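Local coordinates for protein prolyl-tRNA synthetase (Giardia lamblia ATCC 50803, PDB 3IAL) that probably catalyses the ATP-dependent attachment of L-proline to tRNA(Pro), and is captured here with the prolyl-adenylate intermediate in its active site, at residues Arg120-Thr125 with Ile168-Ala173. Numbering follows the deposited sequence.
Sequences RPTSET and IHWNEA. With PR8 (5'-O-[(R)-hydroxy{[(2S)-pyrrolidin-2-ylcarbonyl]oxy}phosphoryl]adenosine), chain H.
Ser123 and Glu172 join the TXE motif (Thr122-Glu124) of the class II synthetase catalytic core, where a loop runs into helix 124-134, to strand 167-177 of the antiparallel sheet that lines the prolyl-adenylate pocket. Two hydrogen bonds from Ser123 hold the Glu172 carboxylate: Ser123 OG donates to Glu172 OE1 (2.6 Å), meeting it on the syn side but 31° out of the carboxylate plane, while Ser123 N reaches the syn lone pair of Glu172 OE2 at 3.2 Å. This buried carboxylate is further satisfied by Gln147 on OE1 and His174 on OE2, and Trp170 NE1 adds a weak bond to OE1. Packing centres on the Trp170 indole. Its CH2 edge meets Thr122 OG1 in plane at 3.5 Å and, from the same benzo rim, the carbonyl O of PR8, whereas Glu172 CB lies over one face, offset toward the rim, and packs 3.5 Å from PR8 CG. Thr122 and Glu124 both approach the pyrrolidine nitrogen of PR8. With OG1 anti to the backbone N (chi1 177°), Thr122 donates to the syn lone pair of Glu124 OE1 and accepts a hydrogen bond from PR8 N. Glu124, its chain bent at chi2, brings OE2 to 2.7 Å from that same PR8 N.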
loop_
_atom_site.group_PDB
_atom_site.type_symbol
_atom_site.label_atom_id
_atom_site.label_comp_id
_atom_site.label_asym_id
_atom_site.label_seq_id
_atom_site.Cartn_x
_atom_site.Cartn_y
_atom_site.Cartn_z
ATOM N N ARG B 120 -2.138 -2.514 -17.792
ATOM C CA ARG B 120 -3.553 -2.384 -17.432
ATOM C C ARG B 120 -4.078 -0.938 -17.487
ATOM O O ARG B 120 -3.555 -0.064 -16.812
ATOM C CB ARG B 120 -3.817 -2.977 -16.041
ATOM C CG ARG B 120 -2.972 -2.391 -14.934
ATOM C CD ARG B 120 -3.278 -3.071 -13.614
ATOM N NE ARG B 120 -2.265 -2.690 -12.641
ATOM C CZ ARG B 120 -1.806 -3.457 -11.661
ATOM N NH1 ARG B 120 -2.258 -4.691 -11.457
ATOM N NH2 ARG B 120 -0.858 -2.971 -10.881
ATOM N N PRO B 121 -5.085 -0.678 -18.328
ATOM C CA PRO B 121 -5.802 0.604 -18.236
ATOM C C PRO B 121 -6.904 0.569 -17.185
ATOM O O PRO B 121 -7.379 1.606 -16.729
ATOM C CB PRO B 121 -6.409 0.751 -19.626
ATOM C CG PRO B 121 -6.645 -0.647 -20.080
ATOM C CD PRO B 121 -5.464 -1.430 -19.539
ATOM N N THR B 122 -7.310 -0.646 -16.849
ATOM C CA THR B 122 -8.322 -0.951 -15.854
ATOM C C THR B 122 -8.330 -2.477 -15.934
ATOM O O THR B 122 -7.902 -3.041 -16.951
ATOM C CB THR B 122 -9.708 -0.333 -16.186
ATOM O OG1 THR B 122 -10.661 -0.733 -15.191
ATOM C CG2 THR B 122 -10.178 -0.766 -17.577
ATOM N N SER B 123 -8.751 -3.158 -14.881
ATOM C CA SER B 123 -8.405 -4.572 -14.768
ATOM C C SER B 123 -9.516 -5.604 -15.013
ATOM O O SER B 123 -9.293 -6.792 -14.804
ATOM C CB SER B 123 -7.720 -4.826 -13.423
ATOM O OG SER B 123 -6.676 -3.885 -13.221
ATOM N N GLU B 124 -10.682 -5.173 -15.492
ATOM C CA GLU B 124 -11.796 -6.104 -15.741
ATOM C C GLU B 124 -11.367 -7.376 -16.472
ATOM O O GLU B 124 -11.650 -8.474 -16.006
ATOM C CB GLU B 124 -12.939 -5.443 -16.521
ATOM C CG GLU B 124 -13.823 -4.529 -15.677
ATOM C CD GLU B 124 -13.211 -3.160 -15.404
ATOM O OE1 GLU B 124 -12.152 -2.829 -15.983
ATOM O OE2 GLU B 124 -13.799 -2.412 -14.605
ATOM N N THR B 125 -10.687 -7.228 -17.606
ATOM C CA THR B 125 -10.421 -8.379 -18.477
ATOM C C THR B 125 -9.524 -9.412 -17.796
ATOM O O THR B 125 -9.722 -10.618 -17.953
ATOM C CB THR B 125 -9.821 -7.948 -19.840
ATOM O OG1 THR B 125 -8.614 -7.204 -19.635
ATOM C CG2 THR B 125 -10.807 -7.087 -20.620
ATOM N N ILE B 168 -1.908 6.406 -13.338
ATOM C CA ILE B 168 -2.899 6.832 -12.377
ATOM C C ILE B 168 -2.915 5.897 -11.173
ATOM O O ILE B 168 -3.217 4.715 -11.305
ATOM C CB ILE B 168 -4.301 6.827 -13.016
ATOM C CG1 ILE B 168 -4.288 7.531 -14.380
ATOM C CG2 ILE B 168 -5.333 7.474 -12.066
ATOM C CD1 ILE B 168 -5.384 7.027 -15.319
ATOM N N HIS B 169 -2.619 6.440 -9.993
ATOM C CA HIS B 169 -2.716 5.679 -8.756
ATOM C C HIS B 169 -4.193 5.604 -8.386
ATOM O O HIS B 169 -4.909 6.617 -8.437
ATOM C CB HIS B 169 -1.887 6.345 -7.657
ATOM C CG HIS B 169 -1.677 5.491 -6.449
ATOM N ND1 HIS B 169 -2.366 5.688 -5.268
ATOM C CD2 HIS B 169 -0.861 4.430 -6.240
ATOM C CE1 HIS B 169 -1.982 4.782 -4.387
ATOM N NE2 HIS B 169 -1.071 4.007 -4.949
ATOM N N TRP B 170 -4.671 4.407 -8.060
ATOM C CA TRP B 170 -6.091 4.235 -7.780
ATOM C C TRP B 170 -6.394 2.997 -6.959
ATOM O O TRP B 170 -5.505 2.200 -6.684
ATOM C CB TRP B 170 -6.891 4.249 -9.098
ATOM C CG TRP B 170 -7.108 2.931 -9.834
ATOM C CD1 TRP B 170 -6.422 1.758 -9.690
ATOM C CD2 TRP B 170 -8.060 2.707 -10.883
ATOM N NE1 TRP B 170 -6.911 0.816 -10.559
ATOM C CE2 TRP B 170 -7.913 1.377 -11.307
ATOM C CE3 TRP B 170 -9.028 3.510 -11.499
ATOM C CZ2 TRP B 170 -8.708 0.821 -12.305
ATOM C CZ3 TRP B 170 -9.822 2.956 -12.490
ATOM C CH2 TRP B 170 -9.654 1.625 -12.882
ATOM N N ASN B 171 -7.660 2.851 -6.580
ATOM C CA ASN B 171 -8.176 1.595 -6.064
ATOM C C ASN B 171 -9.378 1.176 -6.893
ATOM O O ASN B 171 -10.251 2.004 -7.202
ATOM C CB ASN B 171 -8.530 1.720 -4.580
ATOM C CG ASN B 171 -9.165 0.449 -4.005
ATOM O OD1 ASN B 171 -10.326 0.157 -4.272
ATOM N ND2 ASN B 171 -8.412 -0.283 -3.185
ATOM N N GLU B 172 -9.394 -0.102 -7.274
ATOM C CA GLU B 172 -10.512 -0.704 -7.997
ATOM C C GLU B 172 -11.029 -1.935 -7.255
ATOM O O GLU B 172 -10.258 -2.831 -6.909
ATOM C CB GLU B 172 -10.113 -1.081 -9.433
ATOM C CG GLU B 172 -8.963 -2.082 -9.573
ATOM C CD GLU B 172 -8.539 -2.286 -11.026
ATOM O OE1 GLU B 172 -7.320 -2.248 -11.321
ATOM O OE2 GLU B 172 -9.430 -2.491 -11.878
ATOM N N ALA B 173 -12.332 -1.935 -6.988
ATOM C CA ALA B 173 -13.045 -3.050 -6.385
ATOM C C ALA B 173 -13.859 -3.751 -7.468
ATOM O O ALA B 173 -14.428 -3.081 -8.330
ATOM C CB ALA B 173 -13.978 -2.536 -5.303
HETATM C C PR8 H . -13.637 2.262 -13.827
HETATM N N PR8 H . -12.907 -0.037 -13.680
HETATM O O PR8 H . -12.567 2.433 -14.415
HETATM P P PR8 H . -14.097 4.697 -14.013
HETATM N N1 PR8 H . -6.388 10.608 -14.117
HETATM C C2 PR8 H . -6.756 10.506 -12.845
HETATM N N3 PR8 H . -7.840 9.822 -12.472
HETATM C C4 PR8 H . -8.610 9.208 -13.369
HETATM C C5 PR8 H . -8.262 9.301 -14.712
HETATM C C6 PR8 H . -7.124 10.015 -15.078
HETATM N N6 PR8 H . -6.771 10.106 -16.360
HETATM N N7 PR8 H . -9.166 8.619 -15.405
HETATM C C8 PR8 H . -10.051 8.116 -14.542
HETATM N N9 PR8 H . -9.724 8.478 -13.293
HETATM C CA PR8 H . -13.998 0.876 -13.295
HETATM C CB PR8 H . -14.021 0.922 -11.776
HETATM C CD PR8 H . -12.506 -0.769 -12.484
HETATM C CG PR8 H . -12.702 0.256 -11.360
HETATM C "C1'" PR8 H . -10.494 8.099 -12.065
HETATM O O10 PR8 H . -14.587 3.212 -13.613
HETATM O O1P PR8 H . -14.008 4.910 -15.481
HETATM C "C2'" PR8 H . -11.884 8.778 -12.003
HETATM O "O2'" PR8 H . -12.167 9.194 -10.659
HETATM O O2P PR8 H . -15.189 5.682 -13.367
HETATM C "C3'" PR8 H . -12.825 7.644 -12.334
HETATM O "O3'" PR8 H . -14.123 7.901 -11.790
HETATM C "C4'" PR8 H . -12.122 6.562 -11.535
HETATM O "O4'" PR8 H . -10.776 6.663 -12.052
HETATM C "C5'" PR8 H . -12.769 5.227 -11.830
HETATM O "O5'" PR8 H . -12.724 4.958 -13.218
#